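Local coordinates for VgrG protein (Vibrio cholerae, PDB 4DTH) that probably cross-links actin monomers in host cells through its actin cross-linking domain, which binds ATP and magnesium ions, at residues Trp252-Met255 and Thr260-Ala263; Leu236-Leu241 and Lys316-Tyr321; Gly78-Asn83 and Asn146-Ile151; Phe58-Asp63 and Leu112-His117. All blocks are in the same frame, centred on the assembly; numbering follows the deposited sequence.

From the N terminus, contact 4 opens first, on strand 56-68, and contact 3 follows in the loop leading to strand 85-97. Contact 4 closes when helix 101-124 packs on strand 56-68, and contact 3 closes later, at the start of strand 150-153, so the two loops cross; their centres lie about 19 Å apart. Together they tie the strand region to its covering helix and to an outer loop. Contact 2 then opens on helix 221-245 and closes on helix 312-323, and contact 1, a short turn, nests inside its loop. These two touch through Trp252 and Asn317. Contacts 2 and 4 lie on opposite sides of the chain's centre.

Contact 1: Trp252-Met255 and Thr260-Ala263; sequences WDPM and TPNA
Met255 and Thr260 bring the two backbones closest, with 6.1 Å between their CA atoms, and from there the segments splay apart. The outgoing chain tightens into a 3-10 turn at Pro254-Met255, and after four intervening residues it returns as irregular but largely extended backbone. Proline suits the turn because its ring already holds phi near the value such a turn needs. Asp253 reinforces it with an Asx turn: OD1 accepts the amide N of Met255 at 3.0 Å, met from above the carboxylate plane. Across the gap the contact is apolar. Met255, bent at both chi2 and chi3, crosses Pro261 at about a right angle, setting its SD 3.9 Å from Pro261 CD. The same sulfur lies 4.0 Å from Thr260 CA, a flexible thioether fitted against stiffer backbone. Behind it the two proline rings approach through Pro254 CG and Pro261 CG, 4.3 Å apart. Asn262 ND2 steadies the returning loop by a nearly straight bond to Thr260 O (3.2 Å, 168°), and it also binds Lys244 O. The indole of Trp252, its NE1 bonded to Glu257, carries Pro254 N over one face. That ring packs on Ala242 of helix 221-245 and on Ser313, Leu314 and Asn317 of helix 312-323, while Asn262 and Ala263 lean on Phe245 at the end of helix 221-245.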
# COMPACT_ATOMS: atom_id res chain seq x y z
N TRP A 252 -24.72 3.17 8.16
CA TRP A 252 -25.32 3.91 7.04
C TRP A 252 -25.63 2.97 5.90
O TRP A 252 -24.77 2.21 5.45
CB TRP A 252 -24.41 5.04 6.53
CG TRP A 252 -25.06 5.87 5.46
CD1 TRP A 252 -26.04 6.80 5.63
CD2 TRP A 252 -24.75 5.86 4.06
NE1 TRP A 252 -26.37 7.36 4.41
CE2 TRP A 252 -25.56 6.83 3.44
CE3 TRP A 252 -23.82 5.15 3.26
CZ2 TRP A 252 -25.50 7.11 2.07
CZ3 TRP A 252 -23.76 5.42 1.90
CH2 TRP A 252 -24.58 6.40 1.32
N ASP A 253 -26.89 3.04 5.44
CA ASP A 253 -27.39 2.22 4.35
C ASP A 253 -27.58 3.09 3.11
O ASP A 253 -28.47 3.94 3.09
CB ASP A 253 -28.71 1.54 4.79
CG ASP A 253 -29.39 0.69 3.72
OD1 ASP A 253 -28.85 0.59 2.59
OD2 ASP A 253 -30.47 0.15 4.00
N PRO A 254 -26.75 2.89 2.05
CA PRO A 254 -26.92 3.71 0.82
C PRO A 254 -28.30 3.63 0.19
O PRO A 254 -28.78 4.62 -0.37
CB PRO A 254 -25.85 3.14 -0.12
CG PRO A 254 -25.54 1.77 0.42
CD PRO A 254 -25.65 1.93 1.91
N MET A 255 -28.97 2.47 0.31
CA MET A 255 -30.32 2.26 -0.22
C MET A 255 -31.36 3.16 0.47
O MET A 255 -32.36 3.52 -0.16
CB MET A 255 -30.71 0.77 -0.19
CG MET A 255 -29.94 -0.09 -1.18
SD MET A 255 -30.36 0.23 -2.92
CE MET A 255 -32.00 -0.60 -3.01
N THR A 260 -27.94 2.94 -5.33
CA THR A 260 -27.68 1.54 -5.63
C THR A 260 -26.18 1.26 -5.50
O THR A 260 -25.36 1.85 -6.22
CB THR A 260 -28.18 1.16 -7.04
OG1 THR A 260 -29.59 1.40 -7.13
CG2 THR A 260 -27.88 -0.30 -7.40
N PRO A 261 -25.81 0.28 -4.64
CA PRO A 261 -24.39 -0.11 -4.53
C PRO A 261 -23.74 -0.46 -5.88
O PRO A 261 -24.35 -1.13 -6.73
CB PRO A 261 -24.44 -1.32 -3.61
CG PRO A 261 -25.65 -1.11 -2.78
CD PRO A 261 -26.65 -0.52 -3.72
N ASN A 262 -22.54 0.08 -6.11
CA ASN A 262 -21.78 -0.21 -7.32
C ASN A 262 -20.32 -0.46 -7.01
O ASN A 262 -19.47 -0.28 -7.86
CB ASN A 262 -22.03 0.79 -8.45
CG ASN A 262 -21.68 2.22 -8.11
OD1 ASN A 262 -20.64 2.73 -8.51
ND2 ASN A 262 -22.60 2.91 -7.44
N ALA A 263 -20.04 -0.91 -5.76
CA ALA A 263 -18.72 -1.31 -5.27
C ALA A 263 -18.94 -2.26 -4.12
O ALA A 263 -19.99 -2.20 -3.46
CB ALA A 263 -17.90 -0.11 -4.83

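Contact 2: Leu236-Leu241 and Lys316-Tyr321; sequences LKTAEL and KNVFQY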
# COMPACT_ATOMS: atom_id res chain seq x y z
N LEU A 236 -14.56 13.80 4.56
CA LEU A 236 -15.40 14.31 3.47
C LEU A 236 -15.28 13.45 2.22
O LEU A 236 -16.29 13.14 1.60
CB LEU A 236 -15.09 15.78 3.16
CG LEU A 236 -15.45 16.81 4.23
CD1 LEU A 236 -15.08 18.22 3.77
CD2 LEU A 236 -16.93 16.75 4.62
N LYS A 237 -14.05 13.03 1.86
CA LYS A 237 -13.82 12.16 0.71
C LYS A 237 -14.49 10.79 0.91
O LYS A 237 -15.08 10.25 -0.03
CB LYS A 237 -12.32 12.00 0.40
CG LYS A 237 -12.02 11.16 -0.86
CD LYS A 237 -12.50 11.83 -2.15
CE LYS A 237 -12.02 11.06 -3.35
NZ LYS A 237 -12.42 11.76 -4.60
N THR A 238 -14.42 10.24 2.15
CA THR A 238 -15.05 8.95 2.46
C THR A 238 -16.57 9.06 2.25
O THR A 238 -17.16 8.18 1.63
CB THR A 238 -14.65 8.46 3.86
OG1 THR A 238 -13.23 8.33 3.90
CG2 THR A 238 -15.28 7.09 4.19
N ALA A 239 -17.18 10.16 2.74
CA ALA A 239 -18.61 10.40 2.56
C ALA A 239 -18.95 10.53 1.07
O ALA A 239 -19.91 9.91 0.60
CB ALA A 239 -19.02 11.65 3.33
N GLU A 240 -18.10 11.26 0.29
CA GLU A 240 -18.30 11.40 -1.16
C GLU A 240 -18.28 10.04 -1.85
O GLU A 240 -19.17 9.75 -2.66
CB GLU A 240 -17.23 12.34 -1.76
CG GLU A 240 -17.28 12.49 -3.27
CD GLU A 240 -15.98 12.99 -3.87
OE1 GLU A 240 -15.65 14.18 -3.68
OE2 GLU A 240 -15.28 12.18 -4.52
N LEU A 241 -17.28 9.21 -1.52
CA LEU A 241 -17.14 7.88 -2.12
C LEU A 241 -18.25 6.94 -1.71
O LEU A 241 -18.72 6.17 -2.55
CB LEU A 241 -15.77 7.27 -1.81
CG LEU A 241 -14.57 8.01 -2.40
CD1 LEU A 241 -13.29 7.49 -1.80
CD2 LEU A 241 -14.53 7.90 -3.91
N LYS A 316 -22.80 11.17 10.69
CA LYS A 316 -22.66 10.48 11.98
C LYS A 316 -21.92 9.17 11.80
O LYS A 316 -21.01 8.87 12.57
CB LYS A 316 -24.05 10.25 12.63
CG LYS A 316 -24.06 9.45 13.94
CD LYS A 316 -25.02 8.26 13.89
CE LYS A 316 -24.89 7.38 15.11
NZ LYS A 316 -24.88 5.93 14.76
N ASN A 317 -22.31 8.39 10.78
CA ASN A 317 -21.68 7.11 10.50
C ASN A 317 -20.22 7.20 10.09
O ASN A 317 -19.42 6.41 10.56
CB ASN A 317 -22.53 6.28 9.56
CG ASN A 317 -23.67 5.62 10.29
OD1 ASN A 317 -23.47 4.66 11.05
ND2 ASN A 317 -24.88 6.16 10.16
N VAL A 318 -19.86 8.18 9.24
CA VAL A 318 -18.48 8.39 8.80
C VAL A 318 -17.66 8.86 10.02
O VAL A 318 -16.58 8.32 10.27
CB VAL A 318 -18.37 9.38 7.59
CG1 VAL A 318 -16.91 9.81 7.36
CG2 VAL A 318 -18.95 8.75 6.32
N PHE A 319 -18.18 9.85 10.77
CA PHE A 319 -17.50 10.36 11.96
C PHE A 319 -17.21 9.24 12.97
O PHE A 319 -16.05 9.07 13.33
CB PHE A 319 -18.28 11.53 12.60
CG PHE A 319 -17.52 12.20 13.73
CD1 PHE A 319 -17.61 11.72 15.03
CD2 PHE A 319 -16.69 13.29 13.48
CE1 PHE A 319 -16.87 12.31 16.07
CE2 PHE A 319 -15.97 13.89 14.52
CZ PHE A 319 -16.07 13.40 15.81
N GLN A 320 -18.23 8.44 13.36
CA GLN A 320 -18.08 7.32 14.31
C GLN A 320 -17.12 6.25 13.79
O GLN A 320 -16.29 5.74 14.54
CB GLN A 320 -19.44 6.69 14.65
CG GLN A 320 -19.39 5.73 15.86
CD GLN A 320 -20.55 4.76 15.98
OE1 GLN A 320 -21.40 4.63 15.09
NE2 GLN A 320 -20.60 4.04 17.09
N TYR A 321 -17.24 5.90 12.49
CA TYR A 321 -16.40 4.90 11.86
C TYR A 321 -14.92 5.23 12.09
O TYR A 321 -14.18 4.37 12.57
CB TYR A 321 -16.71 4.81 10.35
CG TYR A 321 -15.80 3.84 9.63
CD1 TYR A 321 -16.01 2.47 9.71
CD2 TYR A 321 -14.73 4.30 8.86
CE1 TYR A 321 -15.17 1.57 9.05
CE2 TYR A 321 -13.89 3.42 8.20
CZ TYR A 321 -14.11 2.05 8.29
OH TYR A 321 -13.29 1.18 7.64
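Helix 221-245 and helix 312-323 pack against each other in the helical part of the actin cross-linking domain, where Val318 meets both Thr238 and Ala239. The backbones come close here, 6.6 Å from Ala239 CA to Val318 CA, a separation that the small alanine side chain permits. Val318 points its branch point at the other helix, and its two methyls divide the work. CG1, anti to the backbone N (chi1 167°), reaches the Thr238 side, where it lies 4.4 Å from CB of that threonine. CG2 settles on Ala239, 4.1 Å from its CA and 4.2 Å from its CB, so it touches backbone as much as side chain. A beta-branched residue suits this place because it offers two methyls close to its own helix without a long chain to keep the helices apart. Threonine matches it in shape, and its hydroxyl causes no difficulty: OG1 is hydrogen-bonded to Ile234 O, one turn earlier in the same helix. Leu306 of helix 292-307 also packs on Ala239, and Phe322 on Thr238. Elsewhere on helix 221-245, Lys237 NZ forms a salt bridge with Glu240 OE2 at 2.9 Å, reaching the carboxylate from its syn side, one turn along. All three touching residues are buried and meet through carbon atoms, so this crossing probably rests on shape and the burial of apolar surface, whereas the charged pair lies within one helix and makes no contact with 316-321.

Contact 3: Gly78-Asn83 and Asn146-Ile151; sequences GKNYQN and NAKHVI
Tyr81 and Val150 meet although their backbones stay far apart: even the nearest pair of CA atoms, those of Tyr81 and His149, is separated by 9.4 Å, and side chains alone bridge the gap. The tyrosine carries most of the reach. Its CG lies beside the backbone N (chi1 -62°), and the ring, crossing the valine at about a right angle, presents CE1 to Val150 CG1 at 4.1 Å. A broad aromatic suits this position because it can touch a buried aliphatic group and still place a hydroxyl in a polar setting, here bonded to the carboxylate of Asp77. Trp84 meets the same ring edge-to-face, which is likely to limit its rotation. Farther out, the long chain of Lys148 extends its amine toward the end of Asn80, but the approach is loose. Lys148 itself is the centre of an inverse gamma turn, within a bend organised by Asn146. The OD1 of Asn146 accepts the backbone N of Lys148 at 3.0 Å, an Asx turn, and its carbonyl O accepts from His149 ND1 at 2.7 Å. As His149 NE2 pairs with the backbone N of Leu130, the imidazole is gripped at both nitrogens, consistent with a proton on ND1. Val150 then begins strand 150-153, its backbone bonded to Ala37 of strand 34-38, while Ile151 packs on helix 101-124; the loop between strands 56-68 and 85-97 thus lies against the start of strand 150-153.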
# COMPACT_ATOMS: atom_id res chain seq x y z
N GLY A 78 3.97 -37.53 -8.33
CA GLY A 78 3.56 -38.25 -7.13
C GLY A 78 3.31 -37.34 -5.94
O GLY A 78 3.03 -37.81 -4.84
N LYS A 79 3.41 -36.01 -6.16
CA LYS A 79 3.20 -35.00 -5.13
C LYS A 79 1.76 -34.54 -5.09
O LYS A 79 1.04 -34.59 -6.10
CB LYS A 79 4.17 -33.82 -5.26
CG LYS A 79 5.58 -34.18 -4.79
CD LYS A 79 6.66 -33.41 -5.52
CE LYS A 79 7.67 -34.40 -6.07
NZ LYS A 79 8.87 -33.76 -6.65
N ASN A 80 1.35 -34.10 -3.90
CA ASN A 80 0.02 -33.62 -3.62
C ASN A 80 -0.07 -32.11 -3.91
O ASN A 80 0.63 -31.31 -3.27
CB ASN A 80 -0.33 -33.93 -2.15
CG ASN A 80 -1.33 -32.97 -1.55
OD1 ASN A 80 -0.97 -32.01 -0.86
ND2 ASN A 80 -2.59 -33.15 -1.90
N TYR A 81 -0.94 -31.75 -4.85
CA TYR A 81 -1.21 -30.35 -5.17
C TYR A 81 -2.69 -30.08 -4.94
O TYR A 81 -3.23 -29.15 -5.53
CB TYR A 81 -0.80 -30.01 -6.62
CG TYR A 81 0.68 -30.20 -6.86
CD1 TYR A 81 1.59 -29.23 -6.46
CD2 TYR A 81 1.17 -31.36 -7.45
CE1 TYR A 81 2.96 -29.40 -6.65
CE2 TYR A 81 2.54 -31.55 -7.64
CZ TYR A 81 3.43 -30.56 -7.24
OH TYR A 81 4.77 -30.74 -7.44
N GLN A 82 -3.34 -30.88 -4.07
CA GLN A 82 -4.77 -30.74 -3.80
C GLN A 82 -5.14 -29.42 -3.18
O GLN A 82 -4.52 -28.98 -2.21
CB GLN A 82 -5.35 -31.94 -3.02
CG GLN A 82 -6.43 -32.70 -3.79
CD GLN A 82 -5.97 -33.22 -5.14
OE1 GLN A 82 -6.09 -32.55 -6.17
NE2 GLN A 82 -5.44 -34.44 -5.16
N ASN A 83 -6.15 -28.77 -3.78
CA ASN A 83 -6.70 -27.47 -3.39
C ASN A 83 -5.77 -26.27 -3.61
O ASN A 83 -6.12 -25.16 -3.24
CB ASN A 83 -7.31 -27.50 -1.97
CG ASN A 83 -8.32 -28.62 -1.77
OD1 ASN A 83 -9.12 -28.94 -2.65
ND2 ASN A 83 -8.27 -29.24 -0.61
N ASN A 146 8.67 -20.19 2.06
CA ASN A 146 7.63 -21.19 1.88
C ASN A 146 8.00 -22.04 0.66
O ASN A 146 7.77 -21.63 -0.48
CB ASN A 146 6.22 -20.61 1.77
CG ASN A 146 5.14 -21.67 1.78
OD1 ASN A 146 5.40 -22.88 1.82
ND2 ASN A 146 3.89 -21.25 1.74
N ALA A 147 8.61 -23.21 0.91
CA ALA A 147 9.03 -24.14 -0.13
C ALA A 147 7.83 -24.82 -0.81
O ALA A 147 8.00 -25.38 -1.89
CB ALA A 147 9.98 -25.18 0.44
N LYS A 148 6.64 -24.76 -0.19
CA LYS A 148 5.41 -25.34 -0.72
C LYS A 148 4.80 -24.40 -1.76
O LYS A 148 3.76 -23.77 -1.54
CB LYS A 148 4.42 -25.67 0.41
CG LYS A 148 3.96 -27.13 0.39
CD LYS A 148 3.15 -27.49 1.63
CE LYS A 148 2.48 -28.83 1.49
NZ LYS A 148 1.21 -28.72 0.74
N HIS A 149 5.49 -24.27 -2.90
CA HIS A 149 5.08 -23.45 -4.04
C HIS A 149 5.69 -23.99 -5.32
O HIS A 149 6.65 -24.77 -5.27
CB HIS A 149 5.48 -21.96 -3.85
CG HIS A 149 6.92 -21.66 -4.17
ND1 HIS A 149 7.91 -21.76 -3.20
CD2 HIS A 149 7.50 -21.31 -5.35
CE1 HIS A 149 9.05 -21.46 -3.81
NE2 HIS A 149 8.85 -21.19 -5.11
N VAL A 150 5.16 -23.56 -6.46
CA VAL A 150 5.73 -23.82 -7.78
C VAL A 150 5.62 -22.55 -8.60
O VAL A 150 4.69 -21.75 -8.40
CB VAL A 150 5.16 -25.06 -8.55
CG1 VAL A 150 5.47 -26.37 -7.83
CG2 VAL A 150 3.67 -24.93 -8.85
N ILE A 151 6.56 -22.36 -9.53
CA ILE A 151 6.54 -21.22 -10.45
C ILE A 151 6.25 -21.81 -11.82
O ILE A 151 6.93 -22.76 -12.23
CB ILE A 151 7.89 -20.44 -10.44
CG1 ILE A 151 8.21 -19.85 -9.04
CG2 ILE A 151 7.93 -19.36 -11.55
CD1 ILE A 151 7.22 -18.75 -8.52

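Contact 4: Phe58-Asp63 and Leu112-His117; sequences FMLTKD and LWLATH. With SO4 (sulfate ion), chain H.
Leu60, on an extended strand, and Leu114, on a helix, mark the closest backbone approach, with their CA atoms 10.0 Å apart, a spacing that side chains must fill. Leu114 does so mainly with one methyl, CD2. Its CG stands anti to the backbone N (chi1 -175°), which carries that methyl out to Phe58, where it meets the ring edge near its plane, 3.5 Å from CE1. Leu114 CB adds a second touch at Phe58 CZ, 3.9 Å away. Leu60 and Leu114 reach toward each other tip to tip, with Leu60 CD1 3.9 Å from Leu114 CD2. This is helix 101-124 laid against strand 56-68 and its neighbour 45-51, and large apolar residues suit the buried space between the two layers; the Phe58 side chain lies about 8 Å from the bound ATP. On another side of the helix, Trp113 and His117, one turn apart, hold a sulfate probably from the crystallisation liquor. Trp113 NE1 donates almost straight to sulfate O4 (2.9 Å, 170°), and His117 ND1 donates to sulfate O2 (2.9 Å, 158°), both from ring edges. His117 CB rests over one face of the indole, and the backbone N of Glu136 supplies a further bond to the anion.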
# COMPACT_ATOMS: atom_id res chain seq x y z
N PHE A 58 13.51 -6.91 -1.22
CA PHE A 58 12.09 -7.08 -1.55
C PHE A 58 11.57 -8.46 -1.23
O PHE A 58 12.33 -9.42 -1.15
CB PHE A 58 11.78 -6.68 -3.01
CG PHE A 58 12.41 -7.56 -4.06
CD1 PHE A 58 11.78 -8.71 -4.50
CD2 PHE A 58 13.62 -7.20 -4.65
CE1 PHE A 58 12.36 -9.52 -5.48
CE2 PHE A 58 14.20 -7.99 -5.64
CZ PHE A 58 13.56 -9.15 -6.06
N MET A 59 10.25 -8.55 -1.08
CA MET A 59 9.59 -9.81 -0.80
C MET A 59 9.00 -10.39 -2.07
O MET A 59 8.57 -9.66 -2.96
CB MET A 59 8.44 -9.59 0.21
CG MET A 59 8.88 -9.13 1.58
SD MET A 59 7.41 -8.77 2.54
CE MET A 59 8.11 -8.26 4.06
N LEU A 60 8.91 -11.72 -2.13
CA LEU A 60 8.24 -12.43 -3.22
C LEU A 60 6.88 -12.81 -2.66
O LEU A 60 6.80 -13.50 -1.63
CB LEU A 60 9.03 -13.69 -3.61
CG LEU A 60 10.15 -13.47 -4.63
CD1 LEU A 60 11.40 -12.93 -3.97
CD2 LEU A 60 10.48 -14.76 -5.32
N THR A 61 5.81 -12.30 -3.28
CA THR A 61 4.47 -12.54 -2.77
C THR A 61 3.51 -13.03 -3.85
O THR A 61 3.70 -12.74 -5.04
CB THR A 61 3.86 -11.26 -2.11
OG1 THR A 61 3.51 -10.30 -3.12
CG2 THR A 61 4.78 -10.60 -1.07
N LYS A 62 2.43 -13.70 -3.42
CA LYS A 62 1.32 -14.02 -4.30
C LYS A 62 0.43 -12.77 -4.28
O LYS A 62 0.40 -12.04 -3.28
CB LYS A 62 0.55 -15.28 -3.84
CG LYS A 62 -0.00 -15.27 -2.42
CD LYS A 62 -1.00 -16.41 -2.20
CE LYS A 62 -1.37 -16.55 -0.75
NZ LYS A 62 -2.49 -17.51 -0.55
N ASP A 63 -0.25 -12.50 -5.38
CA ASP A 63 -1.07 -11.29 -5.46
C ASP A 63 -2.50 -11.60 -5.90
O ASP A 63 -3.34 -11.89 -5.04
CB ASP A 63 -0.35 -10.26 -6.37
CG ASP A 63 -0.98 -8.89 -6.53
OD1 ASP A 63 -1.85 -8.52 -5.71
OD2 ASP A 63 -0.57 -8.16 -7.46
N LEU A 112 14.99 -6.44 -11.44
CA LEU A 112 15.27 -6.74 -12.85
C LEU A 112 16.08 -8.03 -12.97
O LEU A 112 15.78 -8.84 -13.85
CB LEU A 112 15.98 -5.58 -13.56
CG LEU A 112 15.12 -4.33 -13.79
CD1 LEU A 112 15.99 -3.13 -14.07
CD2 LEU A 112 14.08 -4.56 -14.90
N TRP A 113 17.03 -8.25 -12.04
CA TRP A 113 17.81 -9.49 -12.02
C TRP A 113 16.86 -10.67 -11.78
O TRP A 113 16.97 -11.69 -12.48
CB TRP A 113 18.91 -9.47 -10.93
CG TRP A 113 19.43 -10.87 -10.66
CD1 TRP A 113 20.23 -11.60 -11.48
CD2 TRP A 113 19.01 -11.75 -9.61
NE1 TRP A 113 20.37 -12.88 -10.99
CE2 TRP A 113 19.62 -13.01 -9.85
CE3 TRP A 113 18.17 -11.61 -8.49
CZ2 TRP A 113 19.43 -14.10 -9.01
CZ3 TRP A 113 17.99 -12.70 -7.65
CH2 TRP A 113 18.64 -13.92 -7.90
N LEU A 114 15.97 -10.57 -10.78
CA LEU A 114 15.05 -11.67 -10.47
C LEU A 114 14.15 -12.00 -11.66
O LEU A 114 13.92 -13.19 -11.93
CB LEU A 114 14.25 -11.44 -9.18
CG LEU A 114 13.35 -12.62 -8.77
CD1 LEU A 114 14.17 -13.86 -8.42
CD2 LEU A 114 12.44 -12.25 -7.62
N ALA A 115 13.69 -10.98 -12.41
CA ALA A 115 12.87 -11.21 -13.60
C ALA A 115 13.65 -12.03 -14.63
O ALA A 115 13.09 -12.96 -15.21
CB ALA A 115 12.43 -9.88 -14.20
N THR A 116 14.95 -11.73 -14.83
CA THR A 116 15.77 -12.53 -15.75
C THR A 116 15.95 -13.96 -15.23
O THR A 116 15.92 -14.90 -16.01
CB THR A 116 17.10 -11.86 -16.11
OG1 THR A 116 18.03 -11.97 -15.02
CG2 THR A 116 16.93 -10.42 -16.55
N HIS A 117 16.13 -14.10 -13.90
CA HIS A 117 16.27 -15.41 -13.25
C HIS A 117 14.97 -16.24 -13.44
O HIS A 117 15.05 -17.44 -13.74
CB HIS A 117 16.63 -15.22 -11.76
CG HIS A 117 16.72 -16.50 -11.00
ND1 HIS A 117 17.88 -17.26 -11.02
CD2 HIS A 117 15.81 -17.11 -10.22
CE1 HIS A 117 17.62 -18.32 -10.27
NE2 HIS A 117 16.39 -18.27 -9.76
S SO4 H . 21.50 -16.24 -12.05
O1 SO4 H . 22.17 -17.06 -13.06
O2 SO4 H . 20.09 -16.00 -12.44
O3 SO4 H . 21.51 -16.96 -10.78
O4 SO4 H . 22.20 -14.95 -11.93